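Local coordinates for CheC-like superfamily protein (Shewanella oneidensis, PDB 3H2D), which probably acts in chemotaxis signalling as a CheX-type phosphatase of the CheC-like family, dephosphorylating a response regulator such as CheY, at residues S13-N16 / V17-M21; V90-I93 / T94-V97; A101-L104 / L105-G109; I60-Q64 / K65-Q69. All coordinates share one frame; numbering follows the deposited sequence.

Interaction 1: residues S13-N16 / V17-M21; sequences SLLN and VISTM
Asn16 and Thr20 meet near the C-terminal end of helix 8-21, where the hydroxyl Thr20 OG1 lies 2.8 Å from Asn16 O, in the carbonyl plane, whereas the backbone hydrogen bond from Thr20 N to Asn16 O is weak, at 3.3 Å. Thr20 can fold its hydroxyl back this way because OG1 sits between its own N and carbonyl carbon (chi1 87°). Val17 meets the preceding turn with one branch, its CG2 resting 3.4 Å from Ser13 O, the acceptor of its own N-H. This is the C-terminal end of an alpha-helix that widens into a pi-type turn at 17-21, and it packs against helix 84-107, where Val17 and Met21 (selenomethionine) touch Met96. One turn round, Leu14 and Ile18 point the same way and lie alongside each other, Leu14 CD1 to Ile18 CG1 3.7 Å. The bond from Ile18 N to Leu14 O is nearly straight, with an N-H...O angle of 174°. Leu14 continues onto Phe140 of strand 135-142, while Ile18 covers Leu24 and Leu26.

Interaction 2: residues V90-I93 / T94-V97; sequences VGEI and TNMV
Ile93 and Val97, one turn apart on helix 84-107, meet through their CG2 methyl groups, Ile93 CG2 to Val97 CG2 4.0 Å. The two side chains are set at a slant to each other. In Val97 the CG2 branch stands anti to the carbonyl carbon, beside the backbone N (chi1 171° for CG1), which brings it back over the previous turn and within 3.2 Å of Ile93 O. The selenomethionine Met96 bends at its third torsion and swings its terminal methyl back along the helix, ending with Met96 CE 3.9 Å from Ile93 CA.

The hydrogen bonding is that of a regular alpha-helix, with Asn95, Met96 and Val97 each donating its N-H to the carbonyl four residues earlier. Thr94 adds a second donor: Thr94 N and Thr94 OG1 both lie 2.8 Å from Val90 O, and they approach from opposite faces of its carbonyl plane. The hydroxyl stands above that plane, 35° out of it. A buried threonine thus satisfies its hydroxyl within its own helix.

Among the polar side chains, Glu92 and Asn95 are only neighbours, with Glu92 OE2 4.0 Å from Asn95 ND2 and the carboxylate and amide planes 61° apart.

Ile93 and Val97 pack on Leu14 of helix 8-21, Val90 and Ile93 reach Val67 and Ile70 of helix 64-75, and Thr94 and Asn95 face Ile47 of strand 43-51. This is the pattern of a helix laid on one face of an antiparallel sheet with other helices packed along its flanks, here in the alpha/beta fold of the CheX-like family.

Interaction 3: residues A101-L104 / L105-G109; sequences AKNL and LGQKG
The side-chain amides of Asn103 and Gln107 meet at a slant, their planes 66° apart, with Asn103 ND2 3.7 Å from Gln107 NE2 at the nearest. A water rather than a direct bond joins them: it donates to Asn103 OD1 at 2.8 Å and accepts from Gln107 NE2 at 3.0 Å. At the other end of the glutamine amide, a second water donates both to Gln107 OE1 and to Leu104 O, 2.8 Å each, while Leu104 CD2 comes within 3.9 Å of Gln107 OE1. Both polar atoms of the Gln107 amide are therefore held by water bridges, which should fix its rotation on this solvent-facing side. Asn103 can reach the first water because its CG is turned anti to the backbone N (chi1 -173°).

These are the last turns of helix 84-107, which ends in a Schellman motif: Gly109, with positive phi, is the C-prime residue, Gly109 N bonds to Gly106 O, and Tyr110 N returns to Leu105 O. Upstream the regular pattern holds, with Leu105 N to Ala101 O and Gly106 N to Lys102 O both 2.8 Å.

On the buried side, Leu105 folds back over the previous turn, its CB 3.2 Å from Ala101 O, and packs on Pro9 and Phe10 of helix 8-21. Lys102 extends to a salt bridge with Glu113, and its NZ also bonds to the carbonyl oxygen of Phe112.

Interaction 4: residues I60-Q64 / K65-Q69; sequences ITFEQ and KLVLQ
A strand-to-helix junction is formed here, where strand 54-62 of the antiparallel sheet ends and helix 64-75 begins, with Glu63 at the N-cap. The Phe62 ring packs against the first turn: Val67 CG2 sits over one face, and Leu66 CD2 comes to the edge, near the ring plane, 4.1 Å from Phe62 CD2. Close to the backbone, Phe62 CB touches Val67 CB at 3.9 Å.

Two backbone bonds open the helix, Val67 N to Glu63 O at 3.1 Å and Leu68 N to Gln64 O at 3.0 Å. Val67 places CG1 between its own N and carbonyl carbon (chi1 78°), which brings that methyl within 3.3 Å of Gln64 O and turns CG2 toward the phenyl face. Gln64 and Leu68 run alongside each other, pointing the same way, with Gln64 CG 3.7 Å from Leu68 CD1.

The carboxylate of Glu63 is used away from the turn: OE1 accepts from the backbone N of Thr146 and OE2 bonds a glycerol, probably from the crystallisation liquor. The first N-H of the helix, that of Gln64, is taken by Asp42 OD2.

Phe62 is flanked by Val43 of strand 43-51 and Ala147 of strand 145-153, the two strands bordering its own, while Val67 and Leu68 pack on Val86 of helix 84-107.

In the fold
Along the chain the order is interaction 1, interaction 4, interaction 2 and interaction 3. Interactions 2 and 3 lie on the same helix, 84-107, with centres about 17 Å apart, and that helix links the set. Interaction 1, on helix 8-21, touches both: its centre is about 11 Å from that of interaction 2, where Ser13 packs on the backbone of Val97. Interaction 4 reaches interaction 2 through Val67 on Val90 and Ile60 on Val97, tying the sheet and helix 64-75 to the long helix. Interactions 3 and 4, about 27 Å apart between centres, do not touch and lie on opposite sides of the chain's centre. Together they join the three helices to the six-stranded antiparallel sheet of the CheX-like fold.

Interaction 1: residues S13-N16 / V17-M21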
ATOM      1  N   SER B  13      -5.495  -7.639  17.491  1.00 21.37           N
ATOM      2  CA  SER B  13      -4.347  -6.772  17.656  1.00 21.11           C
ATOM      3  C   SER B  13      -4.751  -5.295  17.526  1.00 22.62           C
ATOM      4  O   SER B  13      -4.246  -4.478  18.279  1.00 21.37           O
ATOM      5  CB  SER B  13      -3.185  -7.141  16.695  1.00 23.04           C
ATOM      6  OG  SER B  13      -2.810  -8.491  16.918  1.00 25.69           O
ATOM      7  N   LEU B  14      -5.628  -4.970  16.574  1.00 23.49           N
ATOM      8  CA  LEU B  14      -6.086  -3.599  16.390  1.00 24.89           C
ATOM      9  C   LEU B  14      -6.863  -3.182  17.637  1.00 22.87           C
ATOM     10  O   LEU B  14      -6.682  -2.075  18.130  1.00 24.98           O
ATOM     11  CB  LEU B  14      -6.956  -3.455  15.130  1.00 23.07           C
ATOM     12  CG  LEU B  14      -7.492  -2.035  14.859  1.00 28.39           C
ATOM     13  CD1 LEU B  14      -6.342  -0.976  14.594  1.00 26.52           C
ATOM     14  CD2 LEU B  14      -8.524  -2.048  13.740  1.00 28.49           C
ATOM     15  N   LEU B  15      -7.728  -4.057  18.131  1.00 24.70           N
ATOM     16  CA  LEU B  15      -8.544  -3.716  19.300  1.00 26.05           C
ATOM     17  C   LEU B  15      -7.621  -3.523  20.509  1.00 28.34           C
ATOM     18  O   LEU B  15      -7.833  -2.623  21.327  1.00 29.86           O
ATOM     19  CB  LEU B  15      -9.617  -4.772  19.567  1.00 26.11           C
ATOM     20  CG  LEU B  15     -10.777  -4.910  18.579  1.00 29.19           C
ATOM     21  CD1 LEU B  15     -11.781  -5.908  19.190  1.00 31.83           C
ATOM     22  CD2 LEU B  15     -11.429  -3.551  18.239  1.00 30.64           C
ATOM     23  N   ASN B  16      -6.571  -4.320  20.611  1.00 28.62           N
ATOM     24  CA  ASN B  16      -5.540  -4.054  21.634  1.00 30.54           C
ATOM     25  C   ASN B  16      -4.943  -2.659  21.591  1.00 30.11           C
ATOM     26  O   ASN B  16      -4.846  -1.993  22.606  1.00 33.06           O
ATOM     27  CB  ASN B  16      -4.376  -5.059  21.532  1.00 30.96           C
ATOM     28  CG  ASN B  16      -4.712  -6.382  22.078  1.00 32.09           C
ATOM     29  OD1 ASN B  16      -5.737  -6.555  22.726  1.00 36.82           O
ATOM     30  ND2 ASN B  16      -3.865  -7.369  21.786  1.00 32.08           N
ATOM     31  N   VAL B  17      -4.519  -2.218  20.416  1.00 29.39           N
ATOM     32  CA  VAL B  17      -3.894  -0.911  20.278  1.00 30.00           C
ATOM     33  C   VAL B  17      -4.911   0.216  20.566  1.00 33.17           C
ATOM     34  O   VAL B  17      -4.691   1.059  21.435  1.00 33.87           O
ATOM     35  CB  VAL B  17      -3.250  -0.747  18.887  1.00 30.31           C
ATOM     36  CG1 VAL B  17      -2.654   0.637  18.726  1.00 33.76           C
ATOM     37  CG2 VAL B  17      -2.151  -1.817  18.691  1.00 32.31           C
ATOM     38  N   ILE B  18      -6.054   0.168  19.894  1.00 33.98           N
ATOM     39  CA  ILE B  18      -7.023   1.266  19.935  1.00 34.85           C
ATOM     40  C   ILE B  18      -7.801   1.301  21.252  1.00 35.38           C
ATOM     41  O   ILE B  18      -7.872   2.338  21.927  1.00 34.59           O
ATOM     42  CB  ILE B  18      -7.952   1.211  18.709  1.00 35.45           C
ATOM     43  CG1 ILE B  18      -7.138   1.202  17.421  1.00 32.21           C
ATOM     44  CG2 ILE B  18      -8.912   2.395  18.718  1.00 37.09           C
ATOM     45  CD1 ILE B  18      -6.149   2.374  17.259  1.00 31.10           C
ATOM     46  N   SER B  19      -8.334   0.164  21.663  1.00 36.64           N
ATOM     47  CA  SER B  19      -9.151   0.126  22.858  1.00 40.45           C
ATOM     48  C   SER B  19      -8.356   0.294  24.122  1.00 41.69           C
ATOM     49  O   SER B  19      -8.808   1.029  24.995  1.00 42.56           O
ATOM     50  CB  SER B  19     -10.043  -1.128  22.892  1.00 42.67           C
ATOM     51  OG  SER B  19     -10.947  -1.118  21.777  1.00 49.42           O
ATOM     52  N   THR B  20      -7.172  -0.314  24.245  1.00 42.06           N
ATOM     53  CA  THR B  20      -6.359  -0.051  25.433  1.00 43.42           C
ATOM     54  C   THR B  20      -5.409   1.128  25.260  1.00 44.41           C
ATOM     55  O   THR B  20      -5.524   2.097  25.991  1.00 46.18           O
ATOM     56  CB  THR B  20      -5.583  -1.296  25.969  1.00 44.88           C
ATOM     57  OG1 THR B  20      -4.322  -1.408  25.297  1.00 47.18           O
ATOM     58  CG2 THR B  20      -6.404  -2.565  25.783  1.00 42.08           C
HETATM   59  N   MSE B  21      -4.479   1.076  24.306  1.00 44.08           N
HETATM   60  CA  MSE B  21      -3.483   2.156  24.171  1.00 42.78           C
HETATM   61  C   MSE B  21      -4.106   3.521  23.783  1.00 43.91           C
HETATM   62  O   MSE B  21      -3.548   4.585  24.106  1.00 45.16           O
HETATM   63  CB  MSE B  21      -2.351   1.775  23.185  1.00 43.63           C
HETATM   64  CG  MSE B  21      -1.120   1.021  23.767  1.00 39.23           C
HETATM   65 SE   MSE B  21      -0.194   0.072  22.317  0.75 40.31          SE
HETATM   66  CE  MSE B  21       0.213  -1.615  23.241  1.00 45.48           C
TER

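Interaction 2: residues V90-I93 / T94-V97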
ATOM      1  N   VAL B  90      -0.021   6.299  12.090  1.00 23.58           N
ATOM      2  CA  VAL B  90      -0.702   5.238  11.362  1.00 22.25           C
ATOM      3  C   VAL B  90       0.291   4.139  10.964  1.00 20.80           C
ATOM      4  O   VAL B  90      -0.038   2.938  11.021  1.00 23.13           O
ATOM      5  CB  VAL B  90      -1.486   5.808  10.160  1.00 22.80           C
ATOM      6  CG1 VAL B  90      -2.002   4.674   9.233  1.00 21.25           C
ATOM      7  CG2 VAL B  90      -2.644   6.712  10.691  1.00 21.48           C
ATOM      8  N   GLY B  91       1.498   4.522  10.569  1.00 22.76           N
ATOM      9  CA  GLY B  91       2.558   3.565  10.262  1.00 22.62           C
ATOM     10  C   GLY B  91       2.879   2.708  11.457  1.00 25.02           C
ATOM     11  O   GLY B  91       2.998   1.490  11.329  1.00 25.49           O
ATOM     12  N   GLU B  92       2.995   3.325  12.626  1.00 23.29           N
ATOM     13  CA  GLU B  92       3.292   2.576  13.860  1.00 24.50           C
ATOM     14  C   GLU B  92       2.142   1.690  14.280  1.00 23.40           C
ATOM     15  O   GLU B  92       2.364   0.560  14.678  1.00 22.86           O
ATOM     16  CB  GLU B  92       3.695   3.498  15.020  1.00 24.72           C
ATOM     17  CG  GLU B  92       5.075   4.115  14.851  1.00 34.11           C
ATOM     18  CD  GLU B  92       6.165   3.021  14.675  1.00 43.53           C
ATOM     19  OE1 GLU B  92       6.094   1.980  15.370  1.00 50.01           O
ATOM     20  OE2 GLU B  92       7.055   3.170  13.806  1.00 54.90           O
ATOM     21  N   ILE B  93       0.920   2.165  14.140  1.00 22.22           N
ATOM     22  CA  ILE B  93      -0.248   1.311  14.394  1.00 24.05           C
ATOM     23  C   ILE B  93      -0.228   0.121  13.459  1.00 22.69           C
ATOM     24  O   ILE B  93      -0.472  -1.037  13.876  1.00 21.25           O
ATOM     25  CB  ILE B  93      -1.607   2.093  14.237  1.00 24.48           C
ATOM     26  CG1 ILE B  93      -1.721   3.137  15.353  1.00 25.16           C
ATOM     27  CG2 ILE B  93      -2.793   1.128  14.235  1.00 24.00           C
ATOM     28  CD1 ILE B  93      -2.925   4.060  15.200  1.00 25.11           C
ATOM     29  N   THR B  94       0.074   0.374  12.183  1.00 23.15           N
ATOM     30  CA  THR B  94       0.143  -0.715  11.204  1.00 24.07           C
ATOM     31  C   THR B  94       1.182  -1.781  11.599  1.00 24.11           C
ATOM     32  O   THR B  94       0.911  -3.020  11.514  1.00 23.73           O
ATOM     33  CB  THR B  94       0.458  -0.167   9.796  1.00 23.20           C
ATOM     34  OG1 THR B  94      -0.556   0.755   9.421  1.00 25.16           O
ATOM     35  CG2 THR B  94       0.504  -1.277   8.773  1.00 21.02           C
ATOM     36  N   ASN B  95       2.364  -1.319  12.019  1.00 23.16           N
ATOM     37  CA  ASN B  95       3.395  -2.251  12.456  1.00 21.65           C
ATOM     38  C   ASN B  95       2.947  -3.061  13.678  1.00 23.59           C
ATOM     39  O   ASN B  95       3.229  -4.262  13.755  1.00 23.42           O
ATOM     40  CB  ASN B  95       4.684  -1.537  12.840  1.00 24.47           C
ATOM     41  CG  ASN B  95       5.611  -1.338  11.703  1.00 31.26           C
ATOM     42  OD1 ASN B  95       5.648  -2.126  10.753  1.00 29.47           O
ATOM     43  ND2 ASN B  95       6.416  -0.235  11.796  1.00 33.01           N
HETATM   44  N   MSE B  96       2.267  -2.425  14.637  1.00 22.99           N
HETATM   45  CA  MSE B  96       1.844  -3.158  15.838  1.00 25.32           C
HETATM   46  C   MSE B  96       0.699  -4.139  15.577  1.00 24.25           C
HETATM   47  O   MSE B  96       0.686  -5.213  16.162  1.00 21.54           O
HETATM   48  CB  MSE B  96       1.462  -2.195  16.985  1.00 28.17           C
HETATM   49  CG  MSE B  96       2.594  -1.369  17.436  1.00 31.46           C
HETATM   50 SE   MSE B  96       2.021  -0.333  19.020  0.75 29.74          SE
HETATM   51  CE  MSE B  96       1.079   1.057  18.105  1.00 24.54           C
ATOM     52  N   VAL B  97      -0.254  -3.778  14.709  1.00 21.71           N
ATOM     53  CA  VAL B  97      -1.335  -4.695  14.312  1.00 21.86           C
ATOM     54  C   VAL B  97      -0.773  -5.952  13.610  1.00 21.66           C
ATOM     55  O   VAL B  97      -1.107  -7.112  13.942  1.00 19.25           O
ATOM     56  CB  VAL B  97      -2.372  -3.963  13.426  1.00 22.83           C
ATOM     57  CG1 VAL B  97      -3.413  -4.969  12.802  1.00 22.46           C
ATOM     58  CG2 VAL B  97      -3.059  -2.885  14.272  1.00 21.97           C
TER

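Interaction 3: residues A101-L104 / L105-G109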
ATOM      1  N   ALA B 101      -0.383  -9.793  15.039  1.00 22.33           N
ATOM      2  CA  ALA B 101      -0.965 -10.870  14.223  1.00 22.00           C
ATOM      3  C   ALA B 101       0.088 -11.920  13.873  1.00 22.23           C
ATOM      4  O   ALA B 101      -0.165 -13.147  13.909  1.00 21.19           O
ATOM      5  CB  ALA B 101      -1.571 -10.296  12.960  1.00 23.24           C
ATOM      6  N   LYS B 102       1.278 -11.445  13.492  1.00 20.09           N
ATOM      7  CA  LYS B 102       2.406 -12.362  13.235  1.00 19.40           C
ATOM      8  C   LYS B 102       2.670 -13.255  14.445  1.00 18.52           C
ATOM      9  O   LYS B 102       2.837 -14.465  14.299  1.00 17.77           O
ATOM     10  CB  LYS B 102       3.646 -11.523  12.878  1.00 21.65           C
ATOM     11  CG  LYS B 102       4.889 -12.349  12.675  1.00 20.14           C
ATOM     12  CD  LYS B 102       6.058 -11.451  12.297  1.00 19.53           C
ATOM     13  CE  LYS B 102       7.405 -12.136  12.396  1.00 20.91           C
ATOM     14  NZ  LYS B 102       7.488 -13.506  11.889  1.00 23.02           N
ATOM     15  N   ASN B 103       2.714 -12.663  15.643  1.00 17.56           N
ATOM     16  CA  ASN B 103       2.905 -13.429  16.856  1.00 18.63           C
ATOM     17  C   ASN B 103       1.803 -14.482  17.091  1.00 17.42           C
ATOM     18  O   ASN B 103       2.099 -15.639  17.331  1.00 16.55           O
ATOM     19  CB  ASN B 103       2.961 -12.513  18.071  1.00 17.23           C
ATOM     20  CG  ASN B 103       3.322 -13.258  19.328  1.00 20.24           C
ATOM     21  OD1 ASN B 103       4.276 -14.042  19.364  1.00 19.12           O
ATOM     22  ND2 ASN B 103       2.567 -13.027  20.355  1.00 17.16           N
ATOM     23  N   LEU B 104       0.560 -14.023  17.075  1.00 16.97           N
ATOM     24  CA  LEU B 104      -0.591 -14.907  17.266  1.00 18.37           C
ATOM     25  C   LEU B 104      -0.681 -16.049  16.216  1.00 18.53           C
ATOM     26  O   LEU B 104      -0.884 -17.205  16.573  1.00 18.27           O
ATOM     27  CB  LEU B 104      -1.868 -14.051  17.244  1.00 18.16           C
ATOM     28  CG  LEU B 104      -2.058 -13.114  18.444  1.00 21.13           C
ATOM     29  CD1 LEU B 104      -3.258 -12.158  18.197  1.00 24.21           C
ATOM     30  CD2 LEU B 104      -2.192 -13.909  19.758  1.00 23.62           C
ATOM     31  N   LEU B 105      -0.558 -15.703  14.931  1.00 18.71           N
ATOM     32  CA  LEU B 105      -0.486 -16.686  13.836  1.00 17.62           C
ATOM     33  C   LEU B 105       0.725 -17.636  13.895  1.00 17.76           C
ATOM     34  O   LEU B 105       0.608 -18.832  13.636  1.00 15.09           O
ATOM     35  CB  LEU B 105      -0.569 -15.954  12.460  1.00 15.95           C
ATOM     36  CG  LEU B 105      -1.975 -15.445  12.135  1.00 21.57           C
ATOM     37  CD1 LEU B 105      -1.914 -14.359  11.037  1.00 18.42           C
ATOM     38  CD2 LEU B 105      -2.945 -16.612  11.777  1.00 23.56           C
ATOM     39  N   GLY B 106       1.884 -17.128  14.297  1.00 17.22           N
ATOM     40  CA  GLY B 106       3.066 -17.977  14.497  1.00 17.21           C
ATOM     41  C   GLY B 106       2.862 -19.034  15.548  1.00 17.51           C
ATOM     42  O   GLY B 106       3.300 -20.202  15.358  1.00 20.23           O
ATOM     43  N   GLN B 107       2.166 -18.696  16.631  1.00 17.69           N
ATOM     44  CA  GLN B 107       1.808 -19.687  17.666  1.00 21.66           C
ATOM     45  C   GLN B 107       0.932 -20.806  17.117  1.00 20.85           C
ATOM     46  O   GLN B 107       0.910 -21.912  17.665  1.00 24.46           O
ATOM     47  CB  GLN B 107       1.062 -19.027  18.839  1.00 22.64           C
ATOM     48  CG  GLN B 107       1.886 -18.076  19.626  1.00 24.63           C
ATOM     49  CD  GLN B 107       1.079 -17.176  20.615  1.00 29.43           C
ATOM     50  OE1 GLN B 107      -0.168 -17.117  20.597  1.00 37.87           O
ATOM     51  NE2 GLN B 107       1.817 -16.466  21.474  1.00 35.82           N
ATOM     52  N   LYS B 108       0.201 -20.516  16.056  1.00 20.92           N
ATOM     53  CA  LYS B 108      -0.629 -21.500  15.372  1.00 20.68           C
ATOM     54  C   LYS B 108       0.000 -22.124  14.117  1.00 19.24           C
ATOM     55  O   LYS B 108      -0.705 -22.731  13.314  1.00 22.38           O
ATOM     56  CB  LYS B 108      -1.954 -20.873  14.998  1.00 20.86           C
ATOM     57  CG  LYS B 108      -2.828 -20.593  16.194  1.00 23.55           C
ATOM     58  CD  LYS B 108      -4.099 -19.886  15.758  1.00 27.34           C
ATOM     59  CE  LYS B 108      -5.063 -19.653  16.895  1.00 27.07           C
ATOM     60  NZ  LYS B 108      -6.478 -19.661  16.395  1.00 30.35           N
ATOM     61  N   GLY B 109       1.304 -21.988  13.965  1.00 17.44           N
ATOM     62  CA  GLY B 109       2.039 -22.564  12.840  1.00 17.15           C
ATOM     63  C   GLY B 109       2.006 -21.860  11.502  1.00 18.68           C
ATOM     64  O   GLY B 109       2.499 -22.396  10.529  1.00 20.48           O
TER
HETATM   65  O   HOH W   1       4.798 -16.158  21.062  1.00 39.02           O
HETATM   66  O   HOH W   2      -2.378 -17.586  18.917  1.00 28.76           O

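Interaction 4: residues I60-Q64 / K65-Q69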
ATOM      1  N   ILE B  60      -5.346  -1.036   6.758  1.00 22.69           N
ATOM      2  CA  ILE B  60      -6.139  -0.523   7.864  1.00 22.42           C
ATOM      3  C   ILE B  60      -6.494   0.910   7.465  1.00 22.80           C
ATOM      4  O   ILE B  60      -5.631   1.739   7.354  1.00 23.61           O
ATOM      5  CB  ILE B  60      -5.350  -0.501   9.188  1.00 21.53           C
ATOM      6  CG1 ILE B  60      -4.719  -1.859   9.505  1.00 25.04           C
ATOM      7  CG2 ILE B  60      -6.219  -0.073  10.380  1.00 25.40           C
ATOM      8  CD1 ILE B  60      -3.654  -1.743  10.670  1.00 26.36           C
ATOM      9  N   THR B  61      -7.776   1.186   7.340  1.00 22.11           N
ATOM     10  CA  THR B  61      -8.256   2.452   6.794  1.00 23.48           C
ATOM     11  C   THR B  61      -9.072   3.164   7.851  1.00 22.96           C
ATOM     12  O   THR B  61      -9.847   2.496   8.532  1.00 23.01           O
ATOM     13  CB  THR B  61      -9.107   2.169   5.543  1.00 24.53           C
ATOM     14  OG1 THR B  61      -8.270   1.548   4.536  1.00 24.17           O
ATOM     15  CG2 THR B  61      -9.758   3.469   4.971  1.00 23.94           C
ATOM     16  N   PHE B  62      -8.862   4.476   7.995  1.00 20.77           N
ATOM     17  CA  PHE B  62      -9.527   5.319   8.993  1.00 21.61           C
ATOM     18  C   PHE B  62     -10.155   6.574   8.370  1.00 22.22           C
ATOM     19  O   PHE B  62      -9.538   7.217   7.506  1.00 23.45           O
ATOM     20  CB  PHE B  62      -8.552   5.838  10.059  1.00 23.53           C
ATOM     21  CG  PHE B  62      -7.784   4.780  10.811  1.00 24.64           C
ATOM     22  CD1 PHE B  62      -6.558   4.339  10.332  1.00 23.98           C
ATOM     23  CD2 PHE B  62      -8.245   4.266  12.016  1.00 26.68           C
ATOM     24  CE1 PHE B  62      -5.827   3.372  11.047  1.00 29.90           C
ATOM     25  CE2 PHE B  62      -7.504   3.326  12.732  1.00 25.48           C
ATOM     26  CZ  PHE B  62      -6.292   2.902  12.242  1.00 23.09           C
ATOM     27  N   GLU B  63     -11.327   6.993   8.864  1.00 24.42           N
ATOM     28  CA  GLU B  63     -11.820   8.341   8.602  1.00 23.37           C
ATOM     29  C   GLU B  63     -11.033   9.348   9.406  1.00 22.05           C
ATOM     30  O   GLU B  63     -10.508   9.021  10.465  1.00 21.75           O
ATOM     31  CB  GLU B  63     -13.334   8.458   8.920  1.00 23.29           C
ATOM     32  CG  GLU B  63     -14.132   7.749   7.863  1.00 24.61           C
ATOM     33  CD  GLU B  63     -15.596   7.635   8.160  1.00 25.26           C
ATOM     34  OE1 GLU B  63     -15.983   7.761   9.340  1.00 22.91           O
ATOM     35  OE2 GLU B  63     -16.349   7.365   7.195  1.00 31.63           O
ATOM     36  N   GLN B  64     -10.953  10.569   8.901  1.00 22.10           N
ATOM     37  CA  GLN B  64     -10.125  11.598   9.509  1.00 22.12           C
ATOM     38  C   GLN B  64     -10.463  11.868  10.958  1.00 23.33           C
ATOM     39  O   GLN B  64      -9.553  12.003  11.789  1.00 22.55           O
ATOM     40  CB  GLN B  64     -10.207  12.894   8.712  1.00 23.09           C
ATOM     41  CG  GLN B  64      -9.424  14.026   9.364  1.00 23.21           C
ATOM     42  CD  GLN B  64      -9.208  15.219   8.474  1.00 25.11           C
ATOM     43  OE1 GLN B  64      -8.797  15.092   7.343  1.00 27.99           O
ATOM     44  NE2 GLN B  64      -9.480  16.415   9.016  1.00 29.10           N
ATOM     45  N   LYS B  65     -11.750  12.047  11.289  1.00 22.47           N
ATOM     46  CA  LYS B  65     -12.084  12.417  12.695  1.00 23.97           C
ATOM     47  C   LYS B  65     -11.667  11.293  13.691  1.00 23.80           C
ATOM     48  O   LYS B  65     -11.195  11.554  14.817  1.00 20.71           O
ATOM     49  CB  LYS B  65     -13.574  12.749  12.823  1.00 24.99           C
ATOM     50  CG  LYS B  65     -13.984  13.304  14.171  1.00 25.93           C
ATOM     51  CD  LYS B  65     -15.497  13.315  14.291  1.00 31.51           C
ATOM     52  CE  LYS B  65     -15.982  13.834  15.615  1.00 31.33           C
ATOM     53  NZ  LYS B  65     -15.820  15.334  15.709  1.00 37.97           N
ATOM     54  N   LEU B  66     -11.804  10.056  13.238  1.00 23.38           N
ATOM     55  CA  LEU B  66     -11.411   8.906  14.030  1.00 21.77           C
ATOM     56  C   LEU B  66      -9.905   8.854  14.252  1.00 23.03           C
ATOM     57  O   LEU B  66      -9.477   8.705  15.408  1.00 23.44           O
ATOM     58  CB  LEU B  66     -11.925   7.606  13.436  1.00 20.03           C
ATOM     59  CG  LEU B  66     -11.470   6.280  14.079  1.00 20.77           C
ATOM     60  CD1 LEU B  66     -11.730   6.193  15.577  1.00 21.39           C
ATOM     61  CD2 LEU B  66     -12.058   5.048  13.343  1.00 22.58           C
ATOM     62  N   VAL B  67      -9.110   8.971  13.188  1.00 23.10           N
ATOM     63  CA  VAL B  67      -7.655   8.869  13.354  1.00 23.53           C
ATOM     64  C   VAL B  67      -7.127  10.046  14.207  1.00 20.97           C
ATOM     65  O   VAL B  67      -6.179   9.884  14.971  1.00 21.64           O
ATOM     66  CB  VAL B  67      -6.912   8.821  12.007  1.00 22.34           C
ATOM     67  CG1 VAL B  67      -6.794  10.166  11.393  1.00 25.61           C
ATOM     68  CG2 VAL B  67      -5.505   8.112  12.120  1.00 25.40           C
ATOM     69  N   LEU B  68      -7.710  11.234  14.040  1.00 22.31           N
ATOM     70  CA  LEU B  68      -7.336  12.367  14.879  1.00 23.04           C
ATOM     71  C   LEU B  68      -7.698  12.179  16.359  1.00 21.35           C
ATOM     72  O   LEU B  68      -6.964  12.653  17.246  1.00 20.90           O
ATOM     73  CB  LEU B  68      -7.891  13.667  14.333  1.00 22.65           C
ATOM     74  CG  LEU B  68      -7.340  14.133  12.975  1.00 24.25           C
ATOM     75  CD1 LEU B  68      -8.076  15.399  12.553  1.00 23.24           C
ATOM     76  CD2 LEU B  68      -5.810  14.393  13.072  1.00 20.92           C
ATOM     77  N   GLN B  69      -8.808  11.535  16.647  1.00 21.11           N
ATOM     78  CA  GLN B  69      -9.128  11.214  18.030  1.00 21.94           C
ATOM     79  C   GLN B  69      -8.189  10.154  18.604  1.00 22.25           C
ATOM     80  O   GLN B  69      -7.860  10.206  19.794  1.00 20.33           O
ATOM     81  CB  GLN B  69     -10.563  10.722  18.193  1.00 21.70           C
ATOM     82  CG  GLN B  69     -11.038  10.649  19.667  1.00 24.67           C
ATOM     83  CD  GLN B  69     -11.007  11.974  20.383  1.00 29.16           C
ATOM     84  OE1 GLN B  69     -11.591  12.950  19.912  1.00 25.32           O
ATOM     85  NE2 GLN B  69     -10.330  12.029  21.536  1.00 30.27           N
TER